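Glycoside Hydrolase Family 43_12 (Metagenome, PDB 7JVH) probably hydrolyses glycosidic bonds in arabinose- or xylose-containing plant polysaccharides. Local coordinates at residues 449-454 and 480-485; 528-531 and 536-539; 202-207 and 239-244. All blocks are in the same frame, centred on the assembly; numbering follows the deposited sequence.

Interaction 1. Residues 449-454 and 480-485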
loop_
_atom_site.group_PDB
_atom_site.type_symbol
_atom_site.label_atom_id
_atom_site.label_comp_id
_atom_site.label_asym_id
_atom_site.label_seq_id
_atom_site.Cartn_x
_atom_site.Cartn_y
_atom_site.Cartn_z
ATOM N N LEU A 449 10.158 -25.543 0.679
ATOM C CA LEU A 449 10.309 -25.690 -0.760
ATOM C C LEU A 449 10.973 -27.004 -1.117
ATOM O O LEU A 449 11.812 -27.514 -0.381
ATOM C CB LEU A 449 11.059 -24.492 -1.396
ATOM C CG LEU A 449 12.578 -24.370 -1.221
ATOM C CD1 LEU A 449 13.268 -23.794 -2.437
ATOM C CD2 LEU A 449 12.890 -23.529 0.002
ATOM N N SER A 450 10.533 -27.563 -2.247
ATOM C CA SER A 450 11.129 -28.716 -2.877
ATOM C C SER A 450 11.908 -28.188 -4.075
ATOM O O SER A 450 11.336 -27.666 -5.024
ATOM C CB SER A 450 10.057 -29.714 -3.288
ATOM O OG SER A 450 10.557 -30.607 -4.261
ATOM N N TYR A 451 13.235 -28.321 -3.998
ATOM C CA TYR A 451 14.168 -27.647 -4.874
ATOM C C TYR A 451 14.516 -28.593 -5.986
ATOM O O TYR A 451 15.275 -29.544 -5.786
ATOM C CB TYR A 451 15.416 -27.242 -4.073
ATOM C CG TYR A 451 16.549 -26.737 -4.919
ATOM C CD1 TYR A 451 16.619 -25.397 -5.293
ATOM C CD2 TYR A 451 17.531 -27.598 -5.377
ATOM C CE1 TYR A 451 17.649 -24.920 -6.093
ATOM C CE2 TYR A 451 18.567 -27.135 -6.184
ATOM C CZ TYR A 451 18.619 -25.793 -6.539
ATOM O OH TYR A 451 19.652 -25.369 -7.315
ATOM N N ASN A 452 13.900 -28.383 -7.152
ATOM C CA ASN A 452 14.319 -29.018 -8.417
ATOM C C ASN A 452 15.846 -29.060 -8.682
ATOM O O ASN A 452 16.441 -28.071 -9.099
ATOM C CB ASN A 452 13.631 -28.327 -9.586
ATOM C CG ASN A 452 13.810 -29.082 -10.875
ATOM O OD1 ASN A 452 14.847 -29.697 -11.097
ATOM N ND2 ASN A 452 12.792 -29.059 -11.729
ATOM N N THR A 453 16.453 -30.229 -8.449
ATOM C CA THR A 453 17.905 -30.443 -8.623
ATOM C C THR A 453 18.312 -30.478 -10.087
ATOM O O THR A 453 19.461 -30.270 -10.406
ATOM C CB THR A 453 18.385 -31.740 -7.942
ATOM O OG1 THR A 453 17.648 -32.834 -8.491
ATOM C CG2 THR A 453 18.176 -31.639 -6.443
ATOM N N LYS A 454 17.350 -30.760 -10.965
ATOM C CA LYS A 454 17.585 -30.817 -12.409
ATOM C C LYS A 454 17.772 -29.415 -13.000
ATOM O O LYS A 454 18.704 -29.197 -13.757
ATOM C CB LYS A 454 16.475 -31.578 -13.144
ATOM C CG LYS A 454 16.706 -31.680 -14.645
ATOM C CD LYS A 454 15.750 -32.653 -15.323
ATOM C CE LYS A 454 15.933 -32.619 -16.845
ATOM N NZ LYS A 454 14.707 -32.964 -17.635
ATOM N N LYS A 480 27.425 -31.455 -7.921
ATOM C CA LYS A 480 26.179 -32.198 -7.743
ATOM C C LYS A 480 25.844 -32.099 -6.260
ATOM O O LYS A 480 25.594 -33.102 -5.573
ATOM C CB LYS A 480 26.298 -33.660 -8.217
ATOM C CG LYS A 480 24.971 -34.449 -8.164
ATOM C CD LYS A 480 23.809 -33.707 -8.828
ATOM C CE LYS A 480 22.507 -34.474 -8.685
ATOM N NZ LYS A 480 21.951 -34.312 -7.319
ATOM N N GLU A 481 25.863 -30.857 -5.777
ATOM C CA GLU A 481 25.616 -30.514 -4.396
ATOM C C GLU A 481 24.916 -29.161 -4.302
ATOM O O GLU A 481 25.203 -28.238 -5.065
ATOM C CB GLU A 481 26.931 -30.476 -3.621
ATOM C CG GLU A 481 27.354 -31.841 -3.079
ATOM C CD GLU A 481 28.301 -31.727 -1.896
ATOM O OE1 GLU A 481 28.115 -30.752 -1.098
ATOM O OE2 GLU A 481 29.211 -32.605 -1.771
ATOM N N GLN A 482 24.009 -29.053 -3.326
ATOM C CA GLN A 482 23.327 -27.811 -3.021
ATOM C C GLN A 482 24.023 -27.048 -1.908
ATOM O O GLN A 482 24.639 -27.636 -1.031
ATOM C CB GLN A 482 21.848 -28.049 -2.721
ATOM C CG GLN A 482 21.009 -28.322 -3.961
ATOM C CD GLN A 482 21.368 -29.624 -4.618
ATOM O OE1 GLN A 482 21.515 -30.609 -3.932
ATOM N NE2 GLN A 482 21.515 -29.637 -5.926
ATOM N N VAL A 483 23.896 -25.717 -1.962
ATOM C CA VAL A 483 24.479 -24.797 -1.000
ATOM C C VAL A 483 23.411 -23.770 -0.634
ATOM O O VAL A 483 22.459 -23.575 -1.374
ATOM C CB VAL A 483 25.704 -24.081 -1.585
ATOM C CG1 VAL A 483 26.783 -25.079 -1.904
ATOM C CG2 VAL A 483 25.308 -23.285 -2.832
ATOM N N LEU A 484 23.577 -23.122 0.519
ATOM C CA LEU A 484 22.737 -22.012 0.895
ATOM C C LEU A 484 23.558 -20.744 0.888
ATOM O O LEU A 484 24.653 -20.707 1.444
ATOM C CB LEU A 484 22.081 -22.215 2.273
ATOM C CG LEU A 484 20.824 -23.056 2.382
ATOM C CD1 LEU A 484 20.438 -23.149 3.853
ATOM C CD2 LEU A 484 19.686 -22.479 1.550
ATOM N N VAL A 485 23.011 -19.705 0.244
ATOM C CA VAL A 485 23.676 -18.430 0.090
ATOM C C VAL A 485 22.764 -17.313 0.629
ATOM O O VAL A 485 21.589 -17.235 0.280
ATOM C CB VAL A 485 24.052 -18.182 -1.385
ATOM C CG1 VAL A 485 24.738 -16.823 -1.567
ATOM C CG2 VAL A 485 24.951 -19.304 -1.895
#
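Gln482 lays its CG methylene against one flank of the Tyr451 ring and holds its amide beside the methyl of Thr453. These residues meet near the end of the two-sheet beta-sandwich that forms the concanavalin A-like C-terminal domain: strand 442-451 belongs to one sheet and strand 482-489 to the other, so no backbone pairing joins them and side chains must do the work. Tyr451 CE2 is the ring atom nearest the glutamine, 3.5 Å from Gln482 CG, with Tyr451 CD2 next at 3.8 Å. The approach is oblique, and the amide plane is tilted 49° from the ring, so the two flat groups do not stack. Gln482 can reach the aromatic with carbon and still use both ends of its amide because its chain folds at the second torsion (chi2 67°). Its OE1 accepts a hydrogen bond from the backbone N of Leu511, while NE2 makes a weak one to Thr477 OG1. The tyrosine hydroxyl likewise bonds to Thr477 OG1, and to Gln457 O, which suits a residue that packs by its ring yet carries a polar tip. Were an alanine here instead of Gln482, the N-H of Leu511 would probably lose its side-chain acceptor and the CE2 flank of Tyr451 its packing partner. Thr453, in the loop that follows the strand, crosses the glutamine at about a right angle; its CG2 methyl lies 3.9 Å from Gln482 NE2, a van der Waals contact. A short beta-branched residue suits this place: its methyl can lie against the amide while its hydroxyl fits a partly exposed position. At the solvent-facing margin the bent Lys480 chain reaches across, bringing its NZ to 4.4 Å from Thr453 CB.

Interaction 2. Residues 528-531 and 536-539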
loop_
_atom_site.group_PDB
_atom_site.type_symbol
_atom_site.label_atom_id
_atom_site.label_comp_id
_atom_site.label_asym_id
_atom_site.label_seq_id
_atom_site.Cartn_x
_atom_site.Cartn_y
_atom_site.Cartn_z
ATOM N N PHE A 528 18.274 -14.690 9.540
ATOM C CA PHE A 528 17.880 -15.766 8.663
ATOM C C PHE A 528 18.278 -17.124 9.275
ATOM O O PHE A 528 19.142 -17.205 10.150
ATOM C CB PHE A 528 18.520 -15.559 7.278
ATOM C CG PHE A 528 17.797 -14.542 6.427
ATOM C CD1 PHE A 528 18.044 -13.183 6.571
ATOM C CD2 PHE A 528 16.871 -14.944 5.482
ATOM C CE1 PHE A 528 17.392 -12.253 5.775
ATOM C CE2 PHE A 528 16.207 -14.001 4.681
ATOM C CZ PHE A 528 16.471 -12.661 4.835
ATOM N N SER A 529 17.600 -18.180 8.815
ATOM C CA SER A 529 17.849 -19.529 9.259
ATOM C C SER A 529 17.315 -20.494 8.235
ATOM O O SER A 529 16.493 -20.120 7.382
ATOM C CB SER A 529 17.164 -19.802 10.613
ATOM O OG SER A 529 15.742 -19.862 10.492
ATOM N N TYR A 530 17.772 -21.748 8.354
ATOM C CA TYR A 530 17.297 -22.862 7.553
ATOM C C TYR A 530 17.098 -24.059 8.460
ATOM O O TYR A 530 17.775 -24.187 9.480
ATOM C CB TYR A 530 18.279 -23.188 6.426
ATOM C CG TYR A 530 19.638 -23.697 6.865
ATOM C CD1 TYR A 530 20.561 -22.849 7.454
ATOM C CD2 TYR A 530 20.003 -25.033 6.660
ATOM C CE1 TYR A 530 21.803 -23.308 7.843
ATOM C CE2 TYR A 530 21.252 -25.507 7.023
ATOM C CZ TYR A 530 22.146 -24.645 7.619
ATOM O OH TYR A 530 23.370 -25.102 8.012
ATOM N N THR A 531 16.140 -24.921 8.099
ATOM C CA THR A 531 15.782 -26.083 8.894
ATOM C C THR A 531 15.733 -27.283 7.965
ATOM O O THR A 531 14.852 -27.373 7.097
ATOM C CB THR A 531 14.425 -25.909 9.596
ATOM O OG1 THR A 531 14.448 -24.718 10.399
ATOM C CG2 THR A 531 14.107 -27.168 10.458
ATOM N N LYS A 536 17.183 -26.776 13.241
ATOM C CA LYS A 536 17.146 -25.390 12.781
ATOM C C LYS A 536 18.431 -24.663 13.166
ATOM O O LYS A 536 18.789 -24.625 14.336
ATOM C CB LYS A 536 15.963 -24.655 13.404
ATOM C CG LYS A 536 15.874 -23.186 13.024
ATOM C CD LYS A 536 14.658 -22.529 13.655
ATOM C CE LYS A 536 14.585 -21.048 13.325
ATOM N NZ LYS A 536 13.797 -20.273 14.296
ATOM N N LYS A 537 19.102 -24.063 12.172
ATOM C CA LYS A 537 20.352 -23.343 12.368
ATOM C C LYS A 537 20.265 -21.959 11.752
ATOM O O LYS A 537 19.738 -21.786 10.658
ATOM C CB LYS A 537 21.517 -24.090 11.710
ATOM C CG LYS A 537 21.691 -25.527 12.156
ATOM C CD LYS A 537 22.605 -26.273 11.191
ATOM C CE LYS A 537 23.156 -27.561 11.798
ATOM N NZ LYS A 537 23.363 -28.599 10.756
ATOM N N ASN A 538 20.788 -20.968 12.481
ATOM C CA ASN A 538 20.998 -19.622 11.983
ATOM C C ASN A 538 22.049 -19.633 10.884
ATOM O O ASN A 538 23.035 -20.338 10.991
ATOM C CB ASN A 538 21.475 -18.714 13.114
ATOM C CG ASN A 538 20.343 -18.208 13.979
ATOM O OD1 ASN A 538 19.173 -18.466 13.701
ATOM N ND2 ASN A 538 20.685 -17.455 15.030
ATOM N N ILE A 539 21.807 -18.862 9.822
ATOM C CA ILE A 539 22.790 -18.584 8.774
ATOM C C ILE A 539 22.928 -17.070 8.650
ATOM O O ILE A 539 21.947 -16.364 8.511
ATOM C CB ILE A 539 22.432 -19.229 7.416
ATOM C CG1 ILE A 539 23.429 -18.788 6.345
ATOM C CG2 ILE A 539 20.992 -18.918 6.990
ATOM C CD1 ILE A 539 23.731 -19.864 5.313
#
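The Tyr530 ring has Lys537 on one side of its plane and Leu484, from the opposing sheet of the beta-sandwich, on the other, while the Ile539 CG2 methyl comes in obliquely, 4.0 Å from Tyr530 CD1. The ring belongs to a beta hairpin, strands 525-531 and 536-544, whose short segments run antiparallel at 148°. With chi1 at 65°, the tyrosine CG sits between the backbone N and the carbonyl carbon, which brings the ring over to the partner strand. There the aliphatic part of Lys537 crosses it obliquely, Lys537 CB lying 4.0 Å from Tyr530 CE1 and Lys537 CD 3.5 Å from Tyr530 OH; a long, flexible lysine suits this place, its methylenes packing on the aromatic while the amine extends to solvent. The second ring, that of Phe528, is buried in the core between the sheets, against Leu461, Leu473 and Leu486, leaving its CB near Ile539 CG2. The other face of the hairpin carries Ser529, Thr531, Lys536 and Asn538, smaller or polar groups fitted to a more open surface. The extended Lys536 chain passes over Thr531 OG1 and reaches Ser529, with Lys536 CE 3.3 Å from Ser529 OG. Tyr530 and Lys537 form a hydrogen-bonded pair that ties the strands twice: Tyr530 N to Lys537 O and Lys537 N to Tyr530 O are both 3.0 Å long and close to straight. By contrast, Ile539 N meets Phe528 O at 3.2 Å from above the carbonyl plane, 46° out of it.

Interaction 3. Residues 202-207 and 239-244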
loop_
_atom_site.group_PDB
_atom_site.type_symbol
_atom_site.label_atom_id
_atom_site.label_comp_id
_atom_site.label_asym_id
_atom_site.label_seq_id
_atom_site.Cartn_x
_atom_site.Cartn_y
_atom_site.Cartn_z
ATOM N N ARG A 202 2.241 24.182 -3.998
ATOM C CA ARG A 202 1.330 23.448 -4.852
ATOM C C ARG A 202 -0.061 24.059 -4.784
ATOM O O ARG A 202 -0.306 24.988 -4.000
ATOM C CB ARG A 202 1.300 21.981 -4.416
ATOM C CG ARG A 202 2.593 21.223 -4.696
ATOM C CD ARG A 202 3.103 21.218 -6.133
ATOM N NE ARG A 202 2.435 20.206 -6.947
ATOM C CZ ARG A 202 2.992 19.508 -7.929
ATOM N NH1 ARG A 202 4.275 19.690 -8.274
ATOM N NH2 ARG A 202 2.233 18.654 -8.613
ATOM N N CYS A 203 -0.960 23.538 -5.626
ATOM C CA CYS A 203 -2.289 24.101 -5.843
ATOM C C CYS A 203 -3.325 23.021 -5.911
ATOM O O CYS A 203 -3.027 21.898 -6.308
ATOM C CB CYS A 203 -2.339 24.832 -7.202
ATOM S SG CYS A 203 -1.368 26.324 -7.253
ATOM N N ILE A 204 -4.557 23.377 -5.540
ATOM C CA ILE A 204 -5.726 22.566 -5.815
ATOM C C ILE A 204 -6.485 23.213 -6.972
ATOM O O ILE A 204 -6.808 24.401 -6.932
ATOM C CB ILE A 204 -6.654 22.431 -4.600
ATOM C CG1 ILE A 204 -5.891 21.845 -3.404
ATOM C CG2 ILE A 204 -7.872 21.593 -4.955
ATOM C CD1 ILE A 204 -5.204 20.523 -3.667
ATOM N N LYS A 205 -6.760 22.396 -7.993
ATOM C CA LYS A 205 -7.384 22.812 -9.216
ATOM C C LYS A 205 -8.633 21.985 -9.413
ATOM O O LYS A 205 -8.623 20.798 -9.154
ATOM C CB LYS A 205 -6.422 22.581 -10.385
ATOM C CG LYS A 205 -6.911 23.166 -11.710
ATOM C CD LYS A 205 -5.817 23.185 -12.763
ATOM C CE LYS A 205 -4.743 24.216 -12.420
ATOM N NZ LYS A 205 -3.607 24.170 -13.362
ATOM N N ILE A 206 -9.704 22.630 -9.893
ATOM C CA ILE A 206 -10.960 21.955 -10.197
ATOM C C ILE A 206 -11.302 22.107 -11.679
ATOM O O ILE A 206 -10.957 23.110 -12.303
ATOM C CB ILE A 206 -12.104 22.466 -9.300
ATOM C CG1 ILE A 206 -13.337 21.572 -9.433
ATOM C CG2 ILE A 206 -12.462 23.920 -9.613
ATOM C CD1 ILE A 206 -14.385 21.856 -8.361
ATOM N N TRP A 207 -11.957 21.077 -12.230
ATOM C CA TRP A 207 -12.413 21.022 -13.618
ATOM C C TRP A 207 -13.832 20.503 -13.623
ATOM O O TRP A 207 -14.169 19.640 -12.822
ATOM C CB TRP A 207 -11.603 20.007 -14.419
ATOM C CG TRP A 207 -10.153 20.283 -14.580
ATOM C CD1 TRP A 207 -9.167 20.023 -13.685
ATOM C CD2 TRP A 207 -9.508 20.818 -15.745
ATOM N NE1 TRP A 207 -7.951 20.375 -14.203
ATOM C CE2 TRP A 207 -8.128 20.875 -15.463
ATOM C CE3 TRP A 207 -9.964 21.271 -16.989
ATOM C CZ2 TRP A 207 -7.194 21.372 -16.380
ATOM C CZ3 TRP A 207 -9.031 21.759 -17.904
ATOM C CH2 TRP A 207 -7.664 21.817 -17.587
ATOM N N GLU A 239 -2.521 18.541 -1.133
ATOM C CA GLU A 239 -2.879 17.453 -2.025
ATOM C C GLU A 239 -4.059 16.650 -1.457
ATOM O O GLU A 239 -4.793 17.143 -0.610
ATOM C CB GLU A 239 -1.635 16.580 -2.291
ATOM C CG GLU A 239 -1.143 15.772 -1.108
ATOM C CD GLU A 239 0.264 15.196 -1.320
ATOM O OE1 GLU A 239 0.691 15.031 -2.464
ATOM O OE2 GLU A 239 0.975 14.892 -0.347
ATOM N N GLY A 240 -4.252 15.430 -1.977
ATOM C CA GLY A 240 -5.381 14.584 -1.663
ATOM C C GLY A 240 -6.732 15.302 -1.592
ATOM O O GLY A 240 -7.517 15.038 -0.691
ATOM N N PRO A 241 -7.072 16.202 -2.540
ATOM C CA PRO A 241 -8.329 16.961 -2.442
ATOM C C PRO A 241 -9.566 16.076 -2.621
ATOM O O PRO A 241 -9.596 15.251 -3.537
ATOM C CB PRO A 241 -8.229 17.957 -3.611
ATOM C CG PRO A 241 -7.289 17.299 -4.590
ATOM C CD PRO A 241 -6.305 16.504 -3.771
ATOM N N HIS A 242 -10.562 16.234 -1.739
ATOM C CA HIS A 242 -11.878 15.614 -1.913
ATOM C C HIS A 242 -12.993 16.651 -1.710
ATOM O O HIS A 242 -12.950 17.454 -0.770
ATOM C CB HIS A 242 -12.072 14.447 -0.939
ATOM C CG HIS A 242 -11.145 13.297 -1.177
ATOM N ND1 HIS A 242 -11.197 12.523 -2.314
ATOM C CD2 HIS A 242 -10.139 12.786 -0.422
ATOM C CE1 HIS A 242 -10.263 11.590 -2.249
ATOM N NE2 HIS A 242 -9.610 11.731 -1.114
ATOM N N ILE A 243 -13.996 16.611 -2.595
ATOM C CA ILE A 243 -15.192 17.428 -2.463
ATOM C C ILE A 243 -16.308 16.593 -1.862
ATOM O O ILE A 243 -16.515 15.445 -2.256
ATOM C CB ILE A 243 -15.681 18.003 -3.812
ATOM C CG1 ILE A 243 -14.588 18.823 -4.507
ATOM C CG2 ILE A 243 -16.919 18.864 -3.606
ATOM C CD1 ILE A 243 -14.298 20.160 -3.869
ATOM N N TYR A 244 -17.011 17.180 -0.884
ATOM C CA TYR A 244 -18.253 16.646 -0.341
ATOM C C TYR A 244 -19.245 17.792 -0.302
ATOM O O TYR A 244 -18.852 18.949 -0.200
ATOM C CB TYR A 244 -18.046 16.073 1.071
ATOM C CG TYR A 244 -16.836 15.175 1.224
ATOM C CD1 TYR A 244 -16.871 13.832 0.844
ATOM C CD2 TYR A 244 -15.654 15.674 1.763
ATOM C CE1 TYR A 244 -15.770 13.023 0.998
ATOM C CE2 TYR A 244 -14.535 14.865 1.915
ATOM C CZ TYR A 244 -14.598 13.550 1.534
ATOM O OH TYR A 244 -13.476 12.773 1.688
#
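Ile204 and the ring of Pro241 cross obliquely, two apolar groups packed where adjacent blades of the beta-propeller meet. Strand 203-210 is the third strand of one four-stranded blade and strand 239-246 is the first of the next, so the contact lies between sheets and involves no hydrogen bond. Ile204 presents both branches to the proline: CG2 lies 3.9 Å from Pro241 CB, and CD1 is equally close to Pro241 CG. The chi1 of -57° carries CG1 back beside the isoleucine's own N and puts CG2 opposite that N; with the bend at chi2 (-55°), CD1 joins CG2 against the CB-CG part of the ring. Val187 and Cys254 also touch this pair, making a buried setting in which a beta-branched aliphatic and a rigid, compact ring are well suited. Pro241 follows Gly240, whose positive phi of 42° is readily adopted without a side chain. The side chain of Glu239 starts out away from strand 203-210, and its OE1 hydrogen-bonds to a glycerol, probably from the crystallisation liquor, consistent with a pocket there. Its backbone stays in the contact, with Glu239 CA 4.2 Å from Ile204 CD1.

In the fold
Along the chain, interaction 3 closes first, then interaction 1, then interaction 2. Interaction 3 lies in the propeller of the family 43 domain, joining two neighbouring blades; its centre is about 54 Å from that of interaction 1 and about 51 Å from that of interaction 2, on the opposite side of the chain's centre. The other two share the C-terminal beta-sandwich, their centres about 16 Å apart. Interaction 1 bridges its two sheets, and interaction 2 is a hairpin in the sheet that also holds strand 442-451. They touch through Leu484, which meets Tyr530 with its side chain and Ile539 with its backbone O. The protein thus has separate propeller and sandwich modules, each with its own side-chain packing between sheets.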